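PDB 4OIF: beta-galactosidase from Geobacillus stearothermophilus, which probably hydrolyses terminal non-reducing beta-D-galactose residues from beta-D-galactosides, as an intracellular, zinc-containing, homotrimeric enzyme of glycoside hydrolase family 42. Local coordinates for residues Y4-T9 with V405-P410; Q348-G353 with Q631-P636; W196-T201 with I212-I217; W224-T229 with D418-W423. One frame throughout, in Å; residues are numbered along the deposited sequence. Where two conformers were deposited one is given.

Contact 1: residues Y4-T9 with V405-P410; sequences YERTYT and VGTNRP
The N-terminal extension that precedes the first barrel strand, 16-21, lies here along residues 405-410, part of the loop between helix 386-399 and strand 413-416. Both segments are irregular, and their end-to-end directions are 139° apart. One backbone bond joins them: Thr-7 N reaches Gly-406 O at 2.8 Å, nearly straight at 165° and on a lone pair in the carbonyl plane. Asn-408 points its side chain at the extension, with CG anti to its carbonyl carbon. Its ND2 donates to Thr-7 OG1 at 3.2 Å, close to the amide plane, and weakly to Glu-5 O at 3.3 Å. Tyr-8 crosses Val-405 at about a right angle, CD1 lying 3.7 Å from Val-405 CG1. The extended Arg-6 runs beside Thr-407 CG2. A water accepts from Asn-408 N and donates to Tyr-4 O. With one direct backbone bond, the remaining polar links across the pair run through the Asn-408 amide and bridging water, while the Arg-6 charge is paired outside it with Glu-637.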
loop_
_atom_site.group_PDB
_atom_site.type_symbol
_atom_site.label_atom_id
_atom_site.label_comp_id
_atom_site.label_asym_id
_atom_site.label_seq_id
_atom_site.Cartn_x
_atom_site.Cartn_y
_atom_site.Cartn_z
ATOM N N TYR A 4 37.199 19.346 32.955
ATOM C CA TYR A 4 37.279 18.376 31.850
ATOM C C TYR A 4 37.694 16.981 32.322
ATOM O O TYR A 4 38.361 16.252 31.585
ATOM C CB TYR A 4 38.289 18.816 30.774
ATOM C CG TYR A 4 37.974 20.068 29.984
ATOM C CD1 TYR A 4 36.748 20.245 29.349
ATOM C CD2 TYR A 4 38.924 21.075 29.864
ATOM C CE1 TYR A 4 36.480 21.402 28.617
ATOM C CE2 TYR A 4 38.672 22.221 29.137
ATOM C CZ TYR A 4 37.454 22.384 28.517
ATOM O OH TYR A 4 37.233 23.542 27.805
ATOM N N GLU A 5 37.337 16.605 33.542
ATOM C CA GLU A 5 37.882 15.368 34.073
ATOM C C GLU A 5 37.264 14.179 33.350
ATOM O O GLU A 5 36.104 14.218 32.949
ATOM C CB GLU A 5 37.667 15.267 35.585
ATOM C CG GLU A 5 38.947 14.898 36.344
ATOM C CD GLU A 5 39.534 13.557 35.907
ATOM O OE1 GLU A 5 38.860 12.516 36.080
ATOM O OE2 GLU A 5 40.663 13.544 35.368
ATOM N N ARG A 6 38.062 13.135 33.160
ATOM C CA ARG A 6 37.574 11.923 32.521
ATOM C C ARG A 6 36.545 11.229 33.398
ATOM O O ARG A 6 36.625 11.259 34.626
ATOM C CB ARG A 6 38.725 10.966 32.210
ATOM C CG ARG A 6 39.651 11.445 31.109
ATOM C CD ARG A 6 40.817 10.494 30.977
ATOM N NE ARG A 6 41.644 10.786 29.809
ATOM C CZ ARG A 6 42.655 11.650 29.792
ATOM N NH1 ARG A 6 42.973 12.336 30.887
ATOM N NH2 ARG A 6 43.345 11.834 28.673
ATOM N N THR A 7 35.560 10.619 32.757
ATOM C CA THR A 7 34.578 9.819 33.466
ATOM C C THR A 7 34.444 8.482 32.742
ATOM O O THR A 7 33.855 8.402 31.663
ATOM C CB THR A 7 33.221 10.540 33.552
ATOM O OG1 THR A 7 32.707 10.740 32.237
ATOM C CG2 THR A 7 33.372 11.902 34.235
ATOM N N TYR A 8 35.015 7.437 33.329
ATOM C CA TYR A 8 35.050 6.120 32.694
ATOM C C TYR A 8 33.746 5.352 32.894
ATOM O O TYR A 8 33.215 5.287 34.005
ATOM C CB TYR A 8 36.227 5.308 33.232
ATOM C CG TYR A 8 37.587 5.904 32.923
ATOM C CD1 TYR A 8 38.342 5.443 31.846
ATOM C CD2 TYR A 8 38.120 6.917 33.711
ATOM C CE1 TYR A 8 39.588 5.978 31.564
ATOM C CE2 TYR A 8 39.366 7.461 33.433
ATOM C CZ TYR A 8 40.094 6.987 32.360
ATOM O OH TYR A 8 41.331 7.522 32.082
ATOM N N THR A 9 33.230 4.764 31.820
ATOM C CA THR A 9 31.944 4.078 31.904
ATOM C C THR A 9 32.133 2.593 32.203
ATOM O O THR A 9 31.220 1.940 32.708
ATOM C CB THR A 9 31.103 4.261 30.607
ATOM O OG1 THR A 9 31.847 3.807 29.466
ATOM C CG2 THR A 9 30.715 5.731 30.414
ATOM N N VAL A 405 39.531 7.660 25.863
ATOM C CA VAL A 405 38.607 6.927 26.723
ATOM C C VAL A 405 38.208 7.736 27.958
ATOM O O VAL A 405 39.057 8.206 28.720
ATOM C CB VAL A 405 39.205 5.579 27.177
ATOM C CG1 VAL A 405 38.281 4.895 28.182
ATOM C CG2 VAL A 405 39.446 4.685 25.975
ATOM N N GLY A 406 36.905 7.909 28.136
ATOM C CA GLY A 406 36.381 8.623 29.284
ATOM C C GLY A 406 36.356 10.131 29.142
ATOM O O GLY A 406 35.834 10.816 30.017
ATOM N N THR A 407 36.920 10.663 28.061
ATOM C CA THR A 407 36.849 12.109 27.849
ATOM C C THR A 407 35.435 12.551 27.473
ATOM O O THR A 407 34.717 11.853 26.738
ATOM C CB THR A 407 37.818 12.589 26.745
ATOM O OG1 THR A 407 37.542 11.887 25.522
ATOM C CG2 THR A 407 39.266 12.360 27.165
ATOM N N ASN A 408 35.054 13.718 27.971
ATOM C CA ASN A 408 33.764 14.316 27.648
ATOM C C ASN A 408 33.907 15.446 26.635
ATOM O O ASN A 408 34.985 15.635 26.052
ATOM C CB ASN A 408 33.088 14.812 28.924
ATOM C CG ASN A 408 32.749 13.668 29.881
ATOM O OD1 ASN A 408 31.808 12.898 29.643
ATOM N ND2 ASN A 408 33.518 13.547 30.961
ATOM N N ARG A 409 32.825 16.183 26.404
ATOM C CA ARG A 409 32.840 17.229 25.384
ATOM C C ARG A 409 31.694 18.208 25.563
ATOM O O ARG A 409 30.696 18.157 24.835
ATOM C CB ARG A 409 32.782 16.627 23.982
ATOM C CG ARG A 409 31.901 15.391 23.840
ATOM C CD ARG A 409 31.650 15.101 22.377
ATOM N NE ARG A 409 30.813 16.143 21.794
ATOM C CZ ARG A 409 30.774 16.438 20.502
ATOM N NH1 ARG A 409 31.541 15.776 19.648
ATOM N NH2 ARG A 409 29.968 17.398 20.065
ATOM N N PRO A 410 31.851 19.125 26.522
ATOM C CA PRO A 410 30.790 20.057 26.896
ATOM C C PRO A 410 30.416 20.951 25.729
ATOM O O PRO A 410 31.275 21.367 24.951
ATOM C CB PRO A 410 31.412 20.866 28.044
ATOM C CG PRO A 410 32.553 20.028 28.537
ATOM C CD PRO A 410 33.082 19.362 27.294
HETATM O O HOH W 1 37.152 14.710 29.795
HETATM O O HOH W 2 41.756 7.684 28.777
#

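Contact 2: residues Q348-G353 with Q631-P636; sequences QMIAHG and QARQAP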
loop_
_atom_site.group_PDB
_atom_site.type_symbol
_atom_site.label_atom_id
_atom_site.label_comp_id
_atom_site.label_asym_id
_atom_site.label_seq_id
_atom_site.Cartn_x
_atom_site.Cartn_y
_atom_site.Cartn_z
ATOM N N GLN A 348 34.149 8.807 13.395
ATOM C CA GLN A 348 33.072 9.746 13.693
ATOM C C GLN A 348 32.369 9.351 14.980
ATOM O O GLN A 348 31.995 10.206 15.798
ATOM C CB GLN A 348 32.054 9.821 12.562
ATOM C CG GLN A 348 31.001 10.885 12.831
ATOM C CD GLN A 348 29.809 10.828 11.895
ATOM O OE1 GLN A 348 29.478 9.773 11.340
ATOM N NE2 GLN A 348 29.143 11.971 11.727
ATOM N N MET A 349 32.196 8.045 15.157
ATOM C CA MET A 349 31.574 7.546 16.370
ATOM C C MET A 349 32.393 7.927 17.592
ATOM O O MET A 349 31.834 8.418 18.583
ATOM C CB MET A 349 31.387 6.035 16.292
ATOM C CG MET A 349 30.183 5.638 15.460
ATOM S SD MET A 349 28.646 6.145 16.247
ATOM C CE MET A 349 27.482 5.815 14.928
ATOM N N ILE A 350 33.707 7.718 17.530
ATOM C CA ILE A 350 34.553 8.111 18.663
ATOM C C ILE A 350 34.520 9.635 18.893
ATOM O O ILE A 350 34.565 10.115 20.023
ATOM C CB ILE A 350 36.016 7.645 18.460
ATOM C CG1 ILE A 350 36.056 6.130 18.223
ATOM C CG2 ILE A 350 36.916 8.039 19.657
ATOM C CD1 ILE A 350 35.482 5.325 19.366
ATOM N N ALA A 351 34.423 10.396 17.814
ATOM C CA ALA A 351 34.516 11.842 17.901
ATOM C C ALA A 351 33.308 12.467 18.618
ATOM O O ALA A 351 33.435 13.511 19.259
ATOM C CB ALA A 351 34.672 12.434 16.512
ATOM N N HIS A 352 32.145 11.834 18.506
ATOM C CA HIS A 352 30.936 12.366 19.115
ATOM C C HIS A 352 30.682 11.743 20.477
ATOM O O HIS A 352 29.655 12.007 21.088
ATOM C CB HIS A 352 29.724 12.153 18.205
ATOM C CG HIS A 352 29.634 13.133 17.073
ATOM N ND1 HIS A 352 28.849 14.265 17.128
ATOM C CD2 HIS A 352 30.234 13.151 15.859
ATOM C CE1 HIS A 352 28.973 14.939 15.999
ATOM N NE2 HIS A 352 29.806 14.283 15.210
ATOM N N GLY A 353 31.625 10.935 20.966
ATOM C CA GLY A 353 31.582 10.502 22.351
ATOM C C GLY A 353 31.669 9.019 22.684
ATOM O O GLY A 353 31.777 8.657 23.855
ATOM N N GLN A 631 35.265 17.517 14.819
ATOM C CA GLN A 631 34.606 17.290 16.102
ATOM C C GLN A 631 35.631 16.921 17.147
ATOM O O GLN A 631 36.589 16.239 16.833
ATOM C CB GLN A 631 33.559 16.176 15.992
ATOM C CG GLN A 631 32.304 16.547 15.215
ATOM C CD GLN A 631 31.476 17.588 15.927
ATOM O OE1 GLN A 631 31.429 17.633 17.163
ATOM N NE2 GLN A 631 30.825 18.444 15.152
ATOM N N ALA A 632 35.425 17.329 18.394
ATOM C CA ALA A 632 36.450 17.127 19.412
ATOM C C ALA A 632 35.972 16.518 20.737
ATOM O O ALA A 632 34.804 16.624 21.124
ATOM C CB ALA A 632 37.130 18.438 19.691
ATOM N N ARG A 633 36.904 15.883 21.435
ATOM C CA ARG A 633 36.693 15.500 22.822
ATOM C C ARG A 633 37.776 16.143 23.668
ATOM O O ARG A 633 38.876 16.372 23.202
ATOM C CB ARG A 633 36.686 13.986 22.968
ATOM C CG ARG A 633 35.471 13.382 22.283
ATOM C CD ARG A 633 35.458 11.901 22.341
ATOM N NE ARG A 633 35.273 11.409 23.697
ATOM C CZ ARG A 633 35.114 10.126 23.981
ATOM N NH1 ARG A 633 35.120 9.242 22.989
ATOM N NH2 ARG A 633 34.956 9.731 25.240
ATOM N N GLN A 634 37.452 16.469 24.907
ATOM C CA GLN A 634 38.352 17.279 25.699
ATOM C C GLN A 634 38.789 16.565 26.962
ATOM O O GLN A 634 37.962 16.108 27.749
ATOM C CB GLN A 634 37.684 18.611 26.039
ATOM C CG GLN A 634 37.051 19.274 24.832
ATOM C CD GLN A 634 36.769 20.749 25.040
ATOM O OE1 GLN A 634 35.666 21.139 25.415
ATOM N NE2 GLN A 634 37.769 21.578 24.785
ATOM N N ALA A 635 40.103 16.464 27.134
ATOM C CA ALA A 635 40.706 15.910 28.342
ATOM C C ALA A 635 41.192 17.065 29.229
ATOM O O ALA A 635 41.220 18.211 28.782
ATOM C CB ALA A 635 41.849 14.977 27.975
ATOM N N PRO A 636 41.550 16.780 30.494
ATOM C CA PRO A 636 42.067 17.881 31.316
ATOM C C PRO A 636 43.300 18.524 30.689
ATOM O O PRO A 636 43.393 19.747 30.596
ATOM C CB PRO A 636 42.428 17.196 32.635
ATOM C CG PRO A 636 41.578 15.977 32.684
ATOM C CD PRO A 636 41.438 15.525 31.262
#
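Arg-633 and Gln-631 both point from strand 628-634 toward the C-terminal end of helix 341-351, and Ala-351 meets them there. The Arg-633 chain is straight at chi2 (177°) and bends at chi3, which brings the guanidinium back against the last turn. Its NH1 donates to Ile-350 O at 3.1 Å, near the guanidinium plane and on a lone pair of the carbonyl. That oxygen also accepts from Gly-353 N, so two N-H groups grip it. Gly-353 C lies over one face of the guanidinium, 3.5 Å from Arg-633 NH1. Arg-633 NH2 turns to Thr-407 O and to a salt bridge with Asp-355, and the C-terminal end of the helix dipole would probably favour the same positive charge.

The helix end is a Schellman motif: Gly-353, at positive phi (128°), is its C-prime residue, with Ser-354 N bonded back to Met-349 O. The contact thus sets the barrel helix before strand 356-359 against an outermost strand of the C-terminal antiparallel sheet.

Ala-351 CB sits 3.9 Å from Gln-631 CB. Bent at chi2, Gln-631 crosses the His-352 ring obliquely, its amide plane 23° from the ring plane, and its CG is 3.4 Å from His-352 NE2. Beyond the pair, Gln-631 OE1 accepts from Arg-409 NH1, and His-352 ND1 is hydrogen-bonded to Asp-308 OD1.

Contact 3: residues W196-T201 with I212-I217; sequences WSHTYT and IGEHTI
His-198 and Glu-214 approach tip to tip with ring and carboxylate planes 67° apart, so that Glu-214 OE2 stands 3.1 Å above one face of the imidazole, offset toward its rim. The angle is too poor for a hydrogen bond to either ring nitrogen, although OE2 is only 3.2 Å from His-198 NE2. Trp-196 O occupies the opposite face. Ile-217 slides past the ring in the opposite direction, and its CD1 meets the tip of Tyr-200 at 3.5 Å from OH.

Both segments belong to the irregular excursion between helices 184-191 and 218-246, where Gly-213 and Glu-214 form a classic beta bulge facing Ser-210 and Ile-217 sits at the N-cap position of helix 218-246. At the trimer interface, Gly-118 of the second subunit accepts from His-198 NE2 through its O and donates to Glu-214 OE2 through its N.

Thr-216 fixes the carboxylate: its N donates to the anti lone pair of Glu-214 OE1 at 3.0 Å, and its OG1 donates from above the carboxylate plane. Trp-196 presents its ring edge to Thr-216, CE3 lying 3.8 Å from OG1.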
loop_
_atom_site.group_PDB
_atom_site.type_symbol
_atom_site.label_atom_id
_atom_site.label_comp_id
_atom_site.label_asym_id
_atom_site.label_seq_id
_atom_site.Cartn_x
_atom_site.Cartn_y
_atom_site.Cartn_z
ATOM N N TRP A 196 -17.614 12.444 21.343
ATOM C CA TRP A 196 -18.079 11.172 20.774
ATOM C C TRP A 196 -18.524 10.169 21.845
ATOM O O TRP A 196 -18.427 8.959 21.651
ATOM C CB TRP A 196 -16.993 10.548 19.881
ATOM C CG TRP A 196 -16.831 11.272 18.577
ATOM C CD1 TRP A 196 -17.567 12.322 18.135
ATOM C CD2 TRP A 196 -15.869 10.999 17.556
ATOM N NE1 TRP A 196 -17.128 12.727 16.899
ATOM C CE2 TRP A 196 -16.085 11.927 16.518
ATOM C CE3 TRP A 196 -14.834 10.068 17.424
ATOM C CZ2 TRP A 196 -15.302 11.954 15.363
ATOM C CZ3 TRP A 196 -14.060 10.095 16.269
ATOM C CH2 TRP A 196 -14.297 11.031 15.258
ATOM N N SER A 197 -19.000 10.699 22.971
ATOM C CA SER A 197 -19.694 9.923 24.000
ATOM C C SER A 197 -18.806 8.796 24.548
ATOM O O SER A 197 -19.273 7.691 24.844
ATOM C CB SER A 197 -21.017 9.369 23.448
ATOM O OG SER A 197 -21.891 8.982 24.500
ATOM N N HIS A 198 -17.527 9.116 24.708
ATOM C CA HIS A 198 -16.514 8.148 25.090
ATOM C C HIS A 198 -16.234 8.128 26.593
ATOM O O HIS A 198 -15.353 7.403 27.049
ATOM C CB HIS A 198 -15.225 8.432 24.314
ATOM C CG HIS A 198 -15.287 7.996 22.882
ATOM N ND1 HIS A 198 -14.454 8.502 21.904
ATOM C CD2 HIS A 198 -16.087 7.093 22.266
ATOM C CE1 HIS A 198 -14.736 7.924 20.749
ATOM N NE2 HIS A 198 -15.724 7.066 20.942
ATOM N N THR A 199 -16.998 8.905 27.357
ATOM C CA THR A 199 -16.804 8.987 28.801
ATOM C C THR A 199 -16.853 7.616 29.476
ATOM O O THR A 199 -17.793 6.837 29.285
ATOM C CB THR A 199 -17.854 9.893 29.465
ATOM O OG1 THR A 199 -17.897 11.160 28.792
ATOM C CG2 THR A 199 -17.524 10.100 30.943
ATOM N N TYR A 200 -15.825 7.322 30.263
ATOM C CA TYR A 200 -15.746 6.033 30.936
ATOM C C TYR A 200 -16.407 6.117 32.296
ATOM O O TYR A 200 -16.147 7.045 33.056
ATOM C CB TYR A 200 -14.291 5.588 31.084
ATOM C CG TYR A 200 -13.571 5.368 29.778
ATOM C CD1 TYR A 200 -13.831 4.244 28.991
ATOM C CD2 TYR A 200 -12.629 6.282 29.322
ATOM C CE1 TYR A 200 -13.160 4.029 27.787
ATOM C CE2 TYR A 200 -11.954 6.075 28.125
ATOM C CZ TYR A 200 -12.221 4.949 27.366
ATOM O OH TYR A 200 -11.554 4.753 26.176
ATOM N N THR A 201 -17.251 5.145 32.616
ATOM C CA THR A 201 -17.946 5.162 33.897
ATOM C C THR A 201 -17.490 4.024 34.810
ATOM O O THR A 201 -17.994 3.871 35.919
ATOM C CB THR A 201 -19.479 5.111 33.703
ATOM O OG1 THR A 201 -19.817 4.143 32.702
ATOM C CG2 THR A 201 -19.991 6.474 33.268
ATOM N N ILE A 212 -9.249 -2.051 15.734
ATOM C CA ILE A 212 -10.613 -2.580 15.674
ATOM C C ILE A 212 -11.424 -2.160 16.891
ATOM O O ILE A 212 -12.510 -2.702 17.137
ATOM C CB ILE A 212 -10.657 -4.123 15.570
ATOM C CG1 ILE A 212 -10.022 -4.770 16.804
ATOM C CG2 ILE A 212 -10.007 -4.599 14.283
ATOM C CD1 ILE A 212 -10.499 -6.213 17.057
ATOM N N GLY A 213 -10.896 -1.189 17.632
ATOM C CA GLY A 213 -11.573 -0.650 18.793
ATOM C C GLY A 213 -11.513 0.873 18.858
ATOM O O GLY A 213 -12.150 1.583 18.083
ATOM N N GLU A 214 -10.745 1.379 19.812
ATOM C CA GLU A 214 -10.638 2.805 20.038
ATOM C C GLU A 214 -9.261 3.306 19.617
ATOM O O GLU A 214 -8.259 2.885 20.172
ATOM C CB GLU A 214 -10.881 3.127 21.509
ATOM C CG GLU A 214 -10.898 4.607 21.804
ATOM C CD GLU A 214 -11.955 5.326 20.989
ATOM O OE1 GLU A 214 -11.621 5.849 19.892
ATOM O OE2 GLU A 214 -13.124 5.344 21.442
ATOM N N HIS A 215 -9.203 4.201 18.642
ATOM C CA HIS A 215 -7.922 4.756 18.221
ATOM C C HIS A 215 -8.062 6.252 17.963
ATOM O O HIS A 215 -7.180 6.874 17.374
ATOM C CB HIS A 215 -7.404 4.034 16.973
ATOM C CG HIS A 215 -8.415 3.937 15.880
ATOM N ND1 HIS A 215 -8.710 4.994 15.045
ATOM C CD2 HIS A 215 -9.226 2.918 15.504
ATOM C CE1 HIS A 215 -9.655 4.629 14.196
ATOM N NE2 HIS A 215 -9.984 3.373 14.453
ATOM N N THR A 216 -9.180 6.815 18.414
ATOM C CA THR A 216 -9.519 8.215 18.178
ATOM C C THR A 216 -9.429 9.079 19.444
ATOM O O THR A 216 -9.751 10.273 19.411
ATOM C CB THR A 216 -10.951 8.360 17.602
ATOM O OG1 THR A 216 -11.914 7.959 18.592
ATOM C CG2 THR A 216 -11.119 7.506 16.361
ATOM N N ILE A 217 -9.009 8.487 20.561
ATOM C CA ILE A 217 -8.768 9.271 21.772
ATOM C C ILE A 217 -7.258 9.461 21.969
ATOM O O ILE A 217 -6.546 8.524 22.325
ATOM C CB ILE A 217 -9.393 8.618 23.030
ATOM C CG1 ILE A 217 -10.851 8.209 22.781
ATOM C CG2 ILE A 217 -9.323 9.567 24.214
ATOM C CD1 ILE A 217 -11.517 7.524 23.990
HETATM O O HOH W 3 -12.444 10.137 20.307
HETATM O O HOH W 4 -13.343 4.295 23.888
#

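Contact 4: residues W224-T229 with D418-W423; sequences WKRFVT and DWENNW
Two helices pack obliquely here, 218-246 of the TIM-barrel region and 419-427 of the trimerisation domain. The short axes of 224-229 and 419-423 pass 11.3 Å apart with their N-to-C directions at 139°, nearer antiparallel than parallel.

The ionic part is the salt bridge between Arg-226 and Glu-420. Arg-226, extended from CG to NE, donates from NE to Glu-420 OE2 at 2.9 Å and 162°. OE2 lies in the guanidinium plane, yet NE meets it from well above the carboxylate plane; the two planes are nearly perpendicular. Arg-226 NH2 adds a weak bond to Glu-420 OE1 at 3.4 Å. The same guanidinium also pairs through NH1 with Asp-223 and donates from NH2 to Glu-508 O.

Packing on the indole centres on Trp-423, which has 94 Å² buried by helix 224-229. Lys-225 CD makes a CH-pi contact with its five-membered ring, 3.7 Å from the centroid and 19° off the normal, while Trp-419 O lies over the opposite face. At the ring edge Thr-229 OG1 comes within 3.6 Å of Trp-423 CH2; this hydroxyl takes part in a hydrogen bond with Asp-270 N, and Trp-423 NE1 in one with Gln-267 O.

Water supplies the last link. The Lys-225 chain bends at chi4, and its NZ donates to two waters that both donate to Trp-423 O, one at 3.1 Å and the other weakly.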
loop_
_atom_site.group_PDB
_atom_site.type_symbol
_atom_site.label_atom_id
_atom_site.label_comp_id
_atom_site.label_asym_id
_atom_site.label_seq_id
_atom_site.Cartn_x
_atom_site.Cartn_y
_atom_site.Cartn_z
ATOM N N TRP A 224 -1.078 5.153 26.606
ATOM C CA TRP A 224 -0.696 3.782 26.257
ATOM C C TRP A 224 0.785 3.719 25.884
ATOM O O TRP A 224 1.491 2.836 26.338
ATOM C CB TRP A 224 -1.555 3.212 25.123
ATOM C CG TRP A 224 -1.084 1.835 24.659
ATOM C CD1 TRP A 224 -0.464 1.529 23.474
ATOM C CD2 TRP A 224 -1.175 0.605 25.383
ATOM N NE1 TRP A 224 -0.175 0.186 23.418
ATOM C CE2 TRP A 224 -0.601 -0.405 24.575
ATOM C CE3 TRP A 224 -1.690 0.256 26.633
ATOM C CZ2 TRP A 224 -0.522 -1.733 24.979
ATOM C CZ3 TRP A 224 -1.610 -1.069 27.034
ATOM C CH2 TRP A 224 -1.029 -2.046 26.210
ATOM N N LYS A 225 1.278 4.648 25.077
ATOM C CA LYS A 225 2.710 4.642 24.783
ATOM C C LYS A 225 3.547 4.800 26.066
ATOM O O LYS A 225 4.560 4.098 26.252
ATOM C CB LYS A 225 3.047 5.730 23.764
ATOM C CG LYS A 225 2.473 5.442 22.379
ATOM C CD LYS A 225 2.861 6.504 21.358
ATOM C CE LYS A 225 2.389 6.133 19.955
ATOM N NZ LYS A 225 0.994 6.584 19.642
ATOM N N ARG A 226 3.117 5.691 26.956
ATOM C CA ARG A 226 3.812 5.881 28.227
ATOM C C ARG A 226 3.827 4.583 29.033
ATOM O O ARG A 226 4.841 4.213 29.604
ATOM C CB ARG A 226 3.166 6.992 29.052
ATOM C CG ARG A 226 3.354 8.396 28.510
ATOM C CD ARG A 226 2.421 9.376 29.211
ATOM N NE ARG A 226 2.763 10.765 28.930
ATOM C CZ ARG A 226 1.873 11.734 28.723
ATOM N NH1 ARG A 226 0.570 11.471 28.755
ATOM N NH2 ARG A 226 2.287 12.972 28.476
ATOM N N PHE A 227 2.701 3.888 29.066
ATOM C CA PHE A 227 2.626 2.641 29.801
ATOM C C PHE A 227 3.511 1.592 29.169
ATOM O O PHE A 227 4.076 0.778 29.860
ATOM C CB PHE A 227 1.198 2.107 29.875
ATOM C CG PHE A 227 1.128 0.653 30.265
ATOM C CD1 PHE A 227 1.254 0.274 31.586
ATOM C CD2 PHE A 227 0.963 -0.328 29.309
ATOM C CE1 PHE A 227 1.202 -1.064 31.948
ATOM C CE2 PHE A 227 0.916 -1.658 29.664
ATOM C CZ PHE A 227 1.029 -2.028 30.985
ATOM N N VAL A 228 3.613 1.599 27.852
ATOM C CA VAL A 228 4.458 0.641 27.163
ATOM C C VAL A 228 5.907 0.859 27.598
ATOM O O VAL A 228 6.633 -0.110 27.937
ATOM C CB VAL A 228 4.311 0.768 25.629
ATOM C CG1 VAL A 228 5.434 0.011 24.914
ATOM C CG2 VAL A 228 2.924 0.275 25.194
ATOM N N THR A 229 6.316 2.127 27.621
ATOM C CA THR A 229 7.644 2.448 28.137
ATOM C C THR A 229 7.843 1.979 29.590
ATOM O O THR A 229 8.800 1.252 29.894
ATOM C CB THR A 229 7.928 3.957 28.053
ATOM O OG1 THR A 229 8.188 4.303 26.690
ATOM C CG2 THR A 229 9.151 4.326 28.898
ATOM N N ASP A 418 11.857 15.959 22.587
ATOM C CA ASP A 418 10.940 15.330 23.535
ATOM C C ASP A 418 10.161 14.186 22.862
ATOM O O ASP A 418 9.463 14.391 21.857
ATOM C CB ASP A 418 9.988 16.379 24.116
ATOM C CG ASP A 418 9.176 15.855 25.282
ATOM O OD1 ASP A 418 9.715 15.782 26.398
ATOM O OD2 ASP A 418 7.989 15.534 25.091
ATOM N N TRP A 419 10.309 12.985 23.421
ATOM C CA TRP A 419 9.678 11.767 22.901
ATOM C C TRP A 419 8.161 11.856 22.947
ATOM O O TRP A 419 7.473 11.490 21.992
ATOM C CB TRP A 419 10.146 10.532 23.691
ATOM C CG TRP A 419 11.304 9.758 23.062
ATOM C CD1 TRP A 419 11.208 8.704 22.193
ATOM C CD2 TRP A 419 12.712 9.967 23.278
ATOM N NE1 TRP A 419 12.459 8.256 21.850
ATOM C CE2 TRP A 419 13.401 9.006 22.504
ATOM C CE3 TRP A 419 13.455 10.867 24.057
ATOM C CZ2 TRP A 419 14.803 8.929 22.473
ATOM C CZ3 TRP A 419 14.850 10.787 24.030
ATOM C CH2 TRP A 419 15.507 9.823 23.243
ATOM N N GLU A 420 7.637 12.328 24.069
ATOM C CA GLU A 420 6.200 12.421 24.214
ATOM C C GLU A 420 5.643 13.439 23.213
ATOM O O GLU A 420 4.594 13.217 22.619
ATOM C CB GLU A 420 5.830 12.758 25.665
ATOM C CG GLU A 420 6.019 11.550 26.604
ATOM C CD GLU A 420 5.761 11.840 28.088
ATOM O OE1 GLU A 420 5.645 13.017 28.493
ATOM O OE2 GLU A 420 5.676 10.865 28.857
ATOM N N ASN A 421 6.366 14.533 23.002
ATOM C CA ASN A 421 6.012 15.500 21.970
ATOM C C ASN A 421 5.987 14.876 20.573
ATOM O O ASN A 421 5.083 15.137 19.783
ATOM C CB ASN A 421 6.981 16.685 21.996
ATOM C CG ASN A 421 6.659 17.721 20.939
ATOM O OD1 ASN A 421 5.564 18.283 20.917
ATOM N ND2 ASN A 421 7.622 17.997 20.070
ATOM N N ASN A 422 6.985 14.056 20.273
ATOM C CA ASN A 422 7.011 13.315 19.022
ATOM C C ASN A 422 5.750 12.447 18.863
ATOM O O ASN A 422 5.053 12.509 17.843
ATOM C CB ASN A 422 8.281 12.456 18.962
ATOM C CG ASN A 422 8.744 12.186 17.543
ATOM O OD1 ASN A 422 7.972 12.288 16.595
ATOM N ND2 ASN A 422 10.009 11.821 17.393
ATOM N N TRP A 423 5.455 11.660 19.891
ATOM C CA TRP A 423 4.247 10.837 19.925
ATOM C C TRP A 423 2.971 11.650 19.655
ATOM O O TRP A 423 2.206 11.361 18.728
ATOM C CB TRP A 423 4.129 10.124 21.277
ATOM C CG TRP A 423 5.198 9.084 21.514
ATOM C CD1 TRP A 423 6.014 8.525 20.577
ATOM C CD2 TRP A 423 5.570 8.489 22.772
ATOM N NE1 TRP A 423 6.864 7.618 21.164
ATOM C CE2 TRP A 423 6.616 7.580 22.511
ATOM C CE3 TRP A 423 5.122 8.642 24.090
ATOM C CZ2 TRP A 423 7.216 6.819 23.518
ATOM C CZ3 TRP A 423 5.720 7.884 25.092
ATOM C CH2 TRP A 423 6.756 6.986 24.798
HETATM O O HOH W 5 0.309 9.298 20.703
HETATM O O HOH W 6 1.373 8.423 18.018
#

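From the N terminus, 4-9 opens the loop that contact 1 closes only at 405-410, some 400 residues later, past helix 386-399. Within that span contact 3 makes a short closure, 196-201 to 212-217, at the trimer interface. Next, 224-229 starts contact 4, which ends at 418-423 and so crosses contact 1. Contact 2 begins at 348-353, inside both longer loops, and ends beyond them at 631-636, crossing each. Contacts 1 and 2 touch through Asn-408 O and Gln-634 N, joining N-terminal extension, linker, barrel helix and C-terminal sheet. Contact 4 ties barrel to trimerisation domain, its centre about 31 Å from those of contacts 1 and 2.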